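Long-range contacts in S-adenosylmethionine tRNA ribosyltransferase (Rhodococcus sp., PDB 2NS0), which is of unknown function but is probably a small winged-helix domain, a fold that often binds nucleic acid: residues L8-R13 and A49-L53; D21-P27 and I77-R83. Residues are numbered along the deposited sequence.

Interaction 1 of 2, residues L8-R13 and A49-L53; sequences LEECIR and AAGRL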
ATOM      1  N   LEU A   8       3.346   0.518  -9.091  1.00 17.83           N
ATOM      2  CA  LEU A   8       2.795   0.100  -7.827  1.00 17.45           C
ATOM      3  C   LEU A   8       2.409   1.321  -7.014  1.00 18.07           C
ATOM      4  O   LEU A   8       1.342   1.336  -6.377  1.00 16.47           O
ATOM      5  CB  LEU A   8       3.794  -0.754  -7.050  1.00 17.58           C
ATOM      6  CG  LEU A   8       4.071  -2.125  -7.703  1.00 17.62           C
ATOM      7  CD1 LEU A   8       5.166  -2.938  -7.004  1.00 16.00           C
ATOM      8  CD2 LEU A   8       2.795  -2.906  -7.705  1.00 16.79           C
ATOM      9  N   GLU A   9       3.279   2.336  -7.043  1.00 17.49           N
ATOM     10  CA  GLU A   9       2.982   3.567  -6.358  1.00 19.44           C
ATOM     11  C   GLU A   9       1.694   4.209  -6.860  1.00 19.46           C
ATOM     12  O   GLU A   9       0.876   4.659  -6.059  1.00 19.54           O
ATOM     13  CB  GLU A   9       4.180   4.520  -6.375  1.00 18.72           C
ATOM     14  CG  GLU A   9       5.336   4.044  -5.445  1.00 19.52           C
ATOM     15  CD  GLU A   9       6.673   4.724  -5.773  1.00 22.84           C
ATOM     16  OE1 GLU A   9       6.645   5.859  -6.309  1.00 28.17           O
ATOM     17  OE2 GLU A   9       7.744   4.120  -5.534  1.00 25.33           O
ATOM     18  N   GLU A  10       1.531   4.255  -8.177  1.00 19.87           N
ATOM     19  CA  GLU A  10       0.364   4.870  -8.837  1.00 20.38           C
ATOM     20  C   GLU A  10      -0.883   4.086  -8.532  1.00 19.81           C
ATOM     21  O   GLU A  10      -1.940   4.652  -8.367  1.00 20.00           O
ATOM     22  CB  GLU A  10       0.589   4.942 -10.360  1.00 20.69           C
ATOM     23  CG  GLU A  10      -0.700   5.014 -11.227  1.00 23.39           C
ATOM     24  CD  GLU A  10      -1.552   6.268 -11.004  1.00 27.95           C
ATOM     25  OE1 GLU A  10      -1.148   7.133 -10.198  1.00 31.47           O
ATOM     26  OE2 GLU A  10      -2.643   6.396 -11.648  1.00 29.97           O
ATOM     27  N   CYS A  11      -0.751   2.767  -8.419  1.00 20.48           N
ATOM     28  CA  CYS A  11      -1.883   1.918  -8.061  1.00 19.94           C
ATOM     29  C   CYS A  11      -2.334   2.139  -6.611  1.00 19.67           C
ATOM     30  O   CYS A  11      -3.538   2.223  -6.373  1.00 20.50           O
ATOM     31  CB  CYS A  11      -1.566   0.449  -8.312  1.00 19.83           C
ATOM     32  SG  CYS A  11      -2.966  -0.608  -7.914  1.00 22.94           S
ATOM     33  N   ILE A  12      -1.398   2.218  -5.654  1.00 19.10           N
ATOM     34  CA  ILE A  12      -1.732   2.604  -4.260  1.00 18.10           C
ATOM     35  C   ILE A  12      -2.520   3.915  -4.252  1.00 19.09           C
ATOM     36  O   ILE A  12      -3.595   4.012  -3.609  1.00 18.73           O
ATOM     37  CB  ILE A  12      -0.479   2.720  -3.345  1.00 18.93           C
ATOM     38  CG1 ILE A  12       0.135   1.347  -3.089  1.00 17.69           C
ATOM     39  CG2 ILE A  12      -0.842   3.341  -1.944  1.00 19.34           C
ATOM     40  CD1 ILE A  12       1.603   1.373  -2.609  1.00 17.17           C
ATOM     41  N   ARG A  13      -2.021   4.919  -4.979  1.00 18.59           N
ATOM     42  CA  ARG A  13      -2.692   6.252  -5.015  1.00 19.53           C
ATOM     43  C   ARG A  13      -4.068   6.143  -5.635  1.00 19.27           C
ATOM     44  O   ARG A  13      -5.013   6.702  -5.133  1.00 21.07           O
ATOM     45  CB  ARG A  13      -1.884   7.307  -5.770  1.00 18.34           C
ATOM     46  CG  ARG A  13      -0.621   7.701  -5.037  1.00 19.83           C
ATOM     47  CD  ARG A  13       0.069   8.831  -5.762  1.00 22.55           C
ATOM     48  NE  ARG A  13       1.379   9.132  -5.211  1.00 20.59           N
ATOM     49  CZ  ARG A  13       2.520   9.006  -5.871  1.00 24.79           C
ATOM     50  NH1 ARG A  13       2.520   8.532  -7.100  1.00 29.39           N
ATOM     51  NH2 ARG A  13       3.675   9.346  -5.303  1.00 23.86           N
ATOM     52  N   ALA A  49       6.718  -0.392  -1.985  1.00 15.92           N
ATOM     53  CA  ALA A  49       6.043   0.800  -2.511  1.00 16.21           C
ATOM     54  C   ALA A  49       5.331   1.618  -1.437  1.00 17.06           C
ATOM     55  O   ALA A  49       5.526   2.856  -1.356  1.00 19.14           O
ATOM     56  CB  ALA A  49       5.079   0.420  -3.653  1.00 14.62           C
ATOM     57  N   ALA A  50       4.490   0.957  -0.639  1.00 17.39           N
ATOM     58  CA  ALA A  50       3.858   1.583   0.527  1.00 17.94           C
ATOM     59  C   ALA A  50       4.931   2.234   1.443  1.00 18.36           C
ATOM     60  O   ALA A  50       4.732   3.316   1.969  1.00 18.01           O
ATOM     61  CB  ALA A  50       3.012   0.529   1.284  1.00 18.04           C
ATOM     62  N   GLY A  51       6.079   1.573   1.611  1.00 18.39           N
ATOM     63  CA  GLY A  51       7.175   2.111   2.476  1.00 17.64           C
ATOM     64  C   GLY A  51       7.733   3.417   1.911  1.00 17.65           C
ATOM     65  O   GLY A  51       7.943   4.397   2.637  1.00 17.84           O
ATOM     66  N   ARG A  52       7.960   3.439   0.605  1.00 17.68           N
ATOM     67  CA  ARG A  52       8.373   4.668  -0.054  1.00 18.67           C
ATOM     68  C   ARG A  52       7.348   5.815   0.069  1.00 18.16           C
ATOM     69  O   ARG A  52       7.725   6.951   0.338  1.00 17.85           O
ATOM     70  CB  ARG A  52       8.754   4.402  -1.525  1.00 19.00           C
ATOM     71  CG  ARG A  52      10.059   3.607  -1.671  1.00 19.47           C
ATOM     72  CD  ARG A  52      10.515   3.477  -3.158  1.00 20.15           C
ATOM     73  NE  ARG A  52       9.456   2.928  -4.002  1.00 20.71           N
ATOM     74  CZ  ARG A  52       9.263   1.628  -4.245  1.00 21.55           C
ATOM     75  NH1 ARG A  52      10.076   0.700  -3.742  1.00 17.95           N
ATOM     76  NH2 ARG A  52       8.252   1.258  -5.020  1.00 18.92           N
ATOM     77  N   LEU A  53       6.059   5.527  -0.127  1.00 17.98           N
ATOM     78  CA  LEU A  53       5.033   6.553   0.008  1.00 17.80           C
ATOM     79  C   LEU A  53       4.836   7.003   1.455  1.00 17.26           C
ATOM     80  O   LEU A  53       4.483   8.150   1.713  1.00 16.91           O
ATOM     81  CB  LEU A  53       3.700   6.074  -0.591  1.00 17.49           C
ATOM     82  CG  LEU A  53       3.742   5.908  -2.108  1.00 18.99           C
ATOM     83  CD1 LEU A  53       2.334   5.484  -2.598  1.00 21.23           C
ATOM     84  CD2 LEU A  53       4.201   7.142  -2.791  1.00 18.23           C
TER
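At the heart of this contact the methyl group of Ala49 sits against helix 5-18, its CB 3.8 Å from CB of Leu8 and 3.8 Å from CD1 of Ile12. Ile12 is shared: CD1 also lies 4.2 Å from CB of Ala50, and CG2 is 3.9 Å from CD1 of Leu53. Leu53, with the largest area covered in the contact, reaches across until its CD1 is 3.8 Å from the carbonyl O of Glu9. With only a methyl group on Ala49, the CA atoms of Glu9 and Ala49 are 5.6 Å apart, although the segment axes, crossing at -72°, stay 9.6 Å apart. Further out, NH2 of Arg13 passes 3.4 Å from CD2 of Leu53 while NE of Arg13 forms a salt bridge with Glu58. At the polar edge OE2 of Glu9 accepts from NE (2.6 Å) and NH2 (3.0 Å) of Arg52, a salt bridge at the edge of the guanidinium, close to its plane. The chemistry is therefore that of a helix-helix core contact, apolar inside and tied by opposite charges where it meets solvent.

Interaction 2 of 2, residues D21-P27 and I77-R83; sequences DSASICP and IRIRWTR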
ATOM      1  N   ASP A  21     -12.504   9.213   2.792  0.50 19.88           N
ATOM      2  CA  ASP A  21     -11.619   9.676   3.858  0.50 19.90           C
ATOM      3  C   ASP A  21     -11.604   8.674   5.025  0.50 20.18           C
ATOM      4  O   ASP A  21     -12.634   8.117   5.412  0.50 19.68           O
ATOM      5  CB  ASP A  21     -12.051  11.040   4.391  0.50 19.31           C
ATOM      6  CG  ASP A  21     -11.936  12.149   3.364  0.50 18.42           C
ATOM      7  OD1 ASP A  21     -11.457  11.909   2.232  0.50 17.34           O
ATOM      8  OD2 ASP A  21     -12.351  13.289   3.702  0.50 17.15           O
ATOM      9  N   SER A  22     -10.407   8.443   5.553  0.50 20.54           N
ATOM     10  CA  SER A  22     -10.177   7.511   6.647  0.50 20.81           C
ATOM     11  C   SER A  22     -10.321   6.023   6.289  0.50 20.94           C
ATOM     12  O   SER A  22      -9.887   5.179   7.077  0.50 20.82           O
ATOM     13  CB  SER A  22     -10.963   7.922   7.902  0.50 21.08           C
ATOM     14  OG  SER A  22     -10.448   9.158   8.423  0.50 21.57           O
ATOM     15  N   ALA A  23     -10.888   5.695   5.118  1.00 21.23           N
ATOM     16  CA  ALA A  23     -10.754   4.326   4.590  1.00 21.42           C
ATOM     17  C   ALA A  23      -9.305   3.878   4.363  1.00 21.47           C
ATOM     18  O   ALA A  23      -8.362   4.675   4.393  1.00 22.29           O
ATOM     19  CB  ALA A  23     -11.563   4.154   3.314  1.00 21.88           C
ATOM     20  N   SER A  24      -9.131   2.576   4.160  1.00 21.04           N
ATOM     21  CA  SER A  24      -7.830   2.038   3.891  1.00 19.94           C
ATOM     22  C   SER A  24      -7.950   0.871   2.912  1.00 19.92           C
ATOM     23  O   SER A  24      -9.057   0.419   2.595  1.00 19.23           O
ATOM     24  CB  SER A  24      -7.154   1.601   5.183  1.00 19.47           C
ATOM     25  OG  SER A  24      -7.782   0.436   5.675  1.00 21.24           O
ATOM     26  N   ILE A  25      -6.781   0.440   2.406  1.00 18.71           N
ATOM     27  CA  ILE A  25      -6.638  -0.677   1.498  1.00 17.15           C
ATOM     28  C   ILE A  25      -5.615  -1.576   2.119  1.00 16.61           C
ATOM     29  O   ILE A  25      -4.969  -1.203   3.088  1.00 15.49           O
ATOM     30  CB  ILE A  25      -6.190  -0.266   0.031  1.00 17.49           C
ATOM     31  CG1 ILE A  25      -4.813   0.430   0.016  1.00 16.05           C
ATOM     32  CG2 ILE A  25      -7.303   0.559  -0.669  1.00 16.62           C
ATOM     33  CD1 ILE A  25      -4.248   0.688  -1.385  1.00 17.54           C
ATOM     34  N   CYS A  26      -5.485  -2.771   1.564  1.00 15.83           N
ATOM     35  CA  CYS A  26      -4.458  -3.700   2.010  1.00 15.81           C
ATOM     36  C   CYS A  26      -3.578  -3.996   0.797  1.00 15.86           C
ATOM     37  O   CYS A  26      -3.952  -3.692  -0.364  1.00 15.14           O
ATOM     38  CB  CYS A  26      -5.098  -4.983   2.573  1.00 15.06           C
ATOM     39  SG  CYS A  26      -6.181  -5.823   1.404  1.00 18.49           S
ATOM     40  N   PRO A  27      -2.382  -4.536   1.045  1.00 15.73           N
ATOM     41  CA  PRO A  27      -1.455  -4.863  -0.055  1.00 15.83           C
ATOM     42  C   PRO A  27      -2.074  -5.774  -1.142  1.00 16.75           C
ATOM     43  O   PRO A  27      -1.831  -5.566  -2.318  1.00 17.23           O
ATOM     44  CB  PRO A  27      -0.301  -5.602   0.657  1.00 15.72           C
ATOM     45  CG  PRO A  27      -0.331  -5.093   2.057  1.00 15.94           C
ATOM     46  CD  PRO A  27      -1.807  -4.803   2.376  1.00 14.96           C
ATOM     47  N   ILE A  77      -1.548  -5.711   7.092  1.00 17.20           N
ATOM     48  CA  ILE A  77      -1.403  -4.322   7.398  1.00 16.98           C
ATOM     49  C   ILE A  77      -2.454  -3.548   6.587  1.00 16.81           C
ATOM     50  O   ILE A  77      -3.045  -4.090   5.642  1.00 17.01           O
ATOM     51  CB  ILE A  77       0.018  -3.797   7.042  1.00 16.94           C
ATOM     52  CG1 ILE A  77       0.315  -4.050   5.520  1.00 18.49           C
ATOM     53  CG2 ILE A  77       1.085  -4.392   8.043  1.00 16.37           C
ATOM     54  CD1 ILE A  77       1.589  -3.431   4.899  1.00 16.09           C
ATOM     55  N   ARG A  78      -2.678  -2.294   6.967  1.00 17.35           N
ATOM     56  CA  ARG A  78      -3.610  -1.404   6.246  1.00 17.42           C
ATOM     57  C   ARG A  78      -2.841  -0.232   5.660  1.00 17.34           C
ATOM     58  O   ARG A  78      -1.840   0.181   6.232  1.00 16.20           O
ATOM     59  CB  ARG A  78      -4.676  -0.858   7.207  1.00 18.11           C
ATOM     60  CG  ARG A  78      -5.552  -1.908   7.897  1.00 17.26           C
ATOM     61  CD  ARG A  78      -6.212  -2.860   6.885  1.00 17.40           C
ATOM     62  NE  ARG A  78      -7.118  -2.195   5.927  1.00 13.52           N
ATOM     63  CZ  ARG A  78      -7.796  -2.868   4.998  1.00 14.47           C
ATOM     64  NH1 ARG A  78      -7.665  -4.180   4.909  1.00 15.21           N
ATOM     65  NH2 ARG A  78      -8.610  -2.258   4.155  1.00 16.52           N
ATOM     66  N   ILE A  79      -3.294   0.306   4.522  1.00 17.81           N
ATOM     67  CA  ILE A  79      -2.664   1.520   3.932  1.00 17.49           C
ATOM     68  C   ILE A  79      -3.693   2.628   3.800  1.00 18.02           C
ATOM     69  O   ILE A  79      -4.756   2.386   3.256  1.00 18.23           O
ATOM     70  CB  ILE A  79      -2.031   1.235   2.523  1.00 17.52           C
ATOM     71  CG1 ILE A  79      -1.113  -0.001   2.573  1.00 18.52           C
ATOM     72  CG2 ILE A  79      -1.297   2.451   1.981  1.00 17.20           C
ATOM     73  CD1 ILE A  79      -0.806  -0.636   1.136  1.00 18.94           C
ATOM     74  N   ARG A  80      -3.380   3.824   4.307  1.00 17.09           N
ATOM     75  CA  ARG A  80      -4.302   4.968   4.322  1.00 17.66           C
ATOM     76  C   ARG A  80      -3.554   6.244   3.915  1.00 17.71           C
ATOM     77  O   ARG A  80      -2.323   6.360   4.104  1.00 18.07           O
ATOM     78  CB  ARG A  80      -4.924   5.170   5.743  1.00 16.55           C
ATOM     79  CG  ARG A  80      -3.923   5.692   6.793  1.00 15.73           C
ATOM     80  CD  ARG A  80      -4.395   5.404   8.202  1.00 19.51           C
ATOM     81  NE  ARG A  80      -3.621   6.154   9.194  1.00 20.27           N
ATOM     82  CZ  ARG A  80      -3.797   6.112  10.515  1.00 21.23           C
ATOM     83  NH1 ARG A  80      -4.740   5.335  11.106  1.00 15.87           N
ATOM     84  NH2 ARG A  80      -3.016   6.883  11.249  1.00 18.25           N
ATOM     85  N   TRP A  81      -4.279   7.195   3.340  1.00 18.88           N
ATOM     86  CA  TRP A  81      -3.761   8.558   3.187  1.00 18.55           C
ATOM     87  C   TRP A  81      -3.385   9.090   4.568  1.00 20.04           C
ATOM     88  O   TRP A  81      -4.112   8.890   5.553  1.00 19.68           O
ATOM     89  CB  TRP A  81      -4.858   9.450   2.624  1.00 19.60           C
ATOM     90  CG  TRP A  81      -5.225   9.249   1.167  1.00 17.44           C
ATOM     91  CD1 TRP A  81      -6.490   9.122   0.652  1.00 18.04           C
ATOM     92  CD2 TRP A  81      -4.321   9.174   0.046  1.00 18.06           C
ATOM     93  NE1 TRP A  81      -6.430   9.000  -0.701  1.00 16.88           N
ATOM     94  CE2 TRP A  81      -5.112   9.017  -1.106  1.00 17.15           C
ATOM     95  CE3 TRP A  81      -2.916   9.253  -0.089  1.00 15.66           C
ATOM     96  CZ2 TRP A  81      -4.555   8.938  -2.413  1.00 19.93           C
ATOM     97  CZ3 TRP A  81      -2.358   9.164  -1.362  1.00 19.68           C
ATOM     98  CH2 TRP A  81      -3.182   9.002  -2.520  1.00 18.64           C
ATOM     99  N   THR A  82      -2.254   9.769   4.662  1.00 20.22           N
ATOM    100  CA  THR A  82      -1.969  10.596   5.830  1.00 21.58           C
ATOM    101  C   THR A  82      -3.037  11.706   5.923  1.00 23.58           C
ATOM    102  O   THR A  82      -3.414  12.327   4.906  1.00 23.13           O
ATOM    103  CB  THR A  82      -0.583  11.226   5.703  1.00 21.00           C
ATOM    104  OG1 THR A  82       0.366  10.184   5.516  1.00 19.09           O
ATOM    105  CG2 THR A  82      -0.175  11.998   6.948  1.00 21.36           C
ATOM    106  N   ARG A  83      -3.538  11.947   7.134  1.00 25.32           N
ATOM    107  CA  ARG A  83      -4.505  13.031   7.331  1.00 27.44           C
ATOM    108  C   ARG A  83      -4.128  14.047   8.411  1.00 28.93           C
ATOM    109  O   ARG A  83      -4.982  14.763   8.929  1.00 29.38           O
ATOM    110  CB  ARG A  83      -5.918  12.466   7.564  1.00 28.56           C
ATOM    111  CG  ARG A  83      -6.564  11.903   6.271  1.00 28.27           C
ATOM    112  CD  ARG A  83      -8.073  11.693   6.463  1.00 27.41           C
ATOM    113  NE  ARG A  83      -8.762  12.944   6.736  1.00 24.80           N
ATOM    114  CZ  ARG A  83      -9.197  13.765   5.784  1.00 28.16           C
ATOM    115  NH1 ARG A  83      -9.004  13.454   4.494  1.00 24.18           N
ATOM    116  NH2 ARG A  83      -9.803  14.910   6.112  1.00 27.89           N
TER
HETATM  117  O   HOH W   1      -7.234   6.779   3.152  1.00 13.15           O
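After a turn at Ser22, residues 23-26 are extended and run beside strand 78-81, roughly antiparallel to it; the end-to-end directions of segments 21-27 and 77-83 are 152° apart. Ile25 and Ile79 form one antiparallel hydrogen-bonded pair, CA to CA 5.2 Å: N of Ile25 donates to O of Ile79 (2.9 Å), and N of Ile79 donates to O of Ile25 (2.7 Å). CA of Arg78 adds a CA-H...O contact to O of Ile25 at 3.4 Å. Toward Trp81 the backbones are bridged by a water, which donates to O of Ala23 (2.7 Å) and accepts from N of Trp81 (3.0 Å).

Arg78 folds back over the loop. Its NE donates to OG of Ser24 at 2.7 Å, its NH2 makes weak bonds to O and OG of the same serine, and one face of its guanidinium covers the peptide link from Ile25 to Cys26. The apolar side chains face the helices: CG1 of Ile25 meets CB of Ile79 at 3.8 Å, and CG of Pro27 meets CG1 of Ile77 at 3.7 Å. Beyond the bridge, Asp21 OD2 and Arg83 NH1 are 3.4 Å apart, a salt bridge of charges alone because the oxygen lies well out of the guanidinium plane.

Cys26 is the N-cap of helix 27-34, so the bridge comes immediately before that helix. On its other edge strand 78-81 pairs with strand 59-63. A short extended link between the first two helices, added to the edge of a small antiparallel sheet, is the arrangement expected of a winged helix-turn-helix domain, consistent with the HTH clan.

Interactions 1 and 2 lie with their centres 11 Å apart and meet in one hydrophobic core. Ile79 is the main go-between: its CD1 is 4.0 Å from CB of Ala50, and its CG2 is 4.1 Å from CG2 of Ile12. CD1 of Ile25 approaches O of Ile12 at 4.1 Å, while CZ2 of Trp81 rests 3.6 Å from O of Arg13. Through these atom pairs the crossed helices pack against the loop-strand bridge; along the chain, the segments of the two contacts alternate. No active site is established here; a glycerol, probably from crystallisation, lies about 5 Å from the side chain of Asp21 and makes a weak hydrogen bond with Trp81.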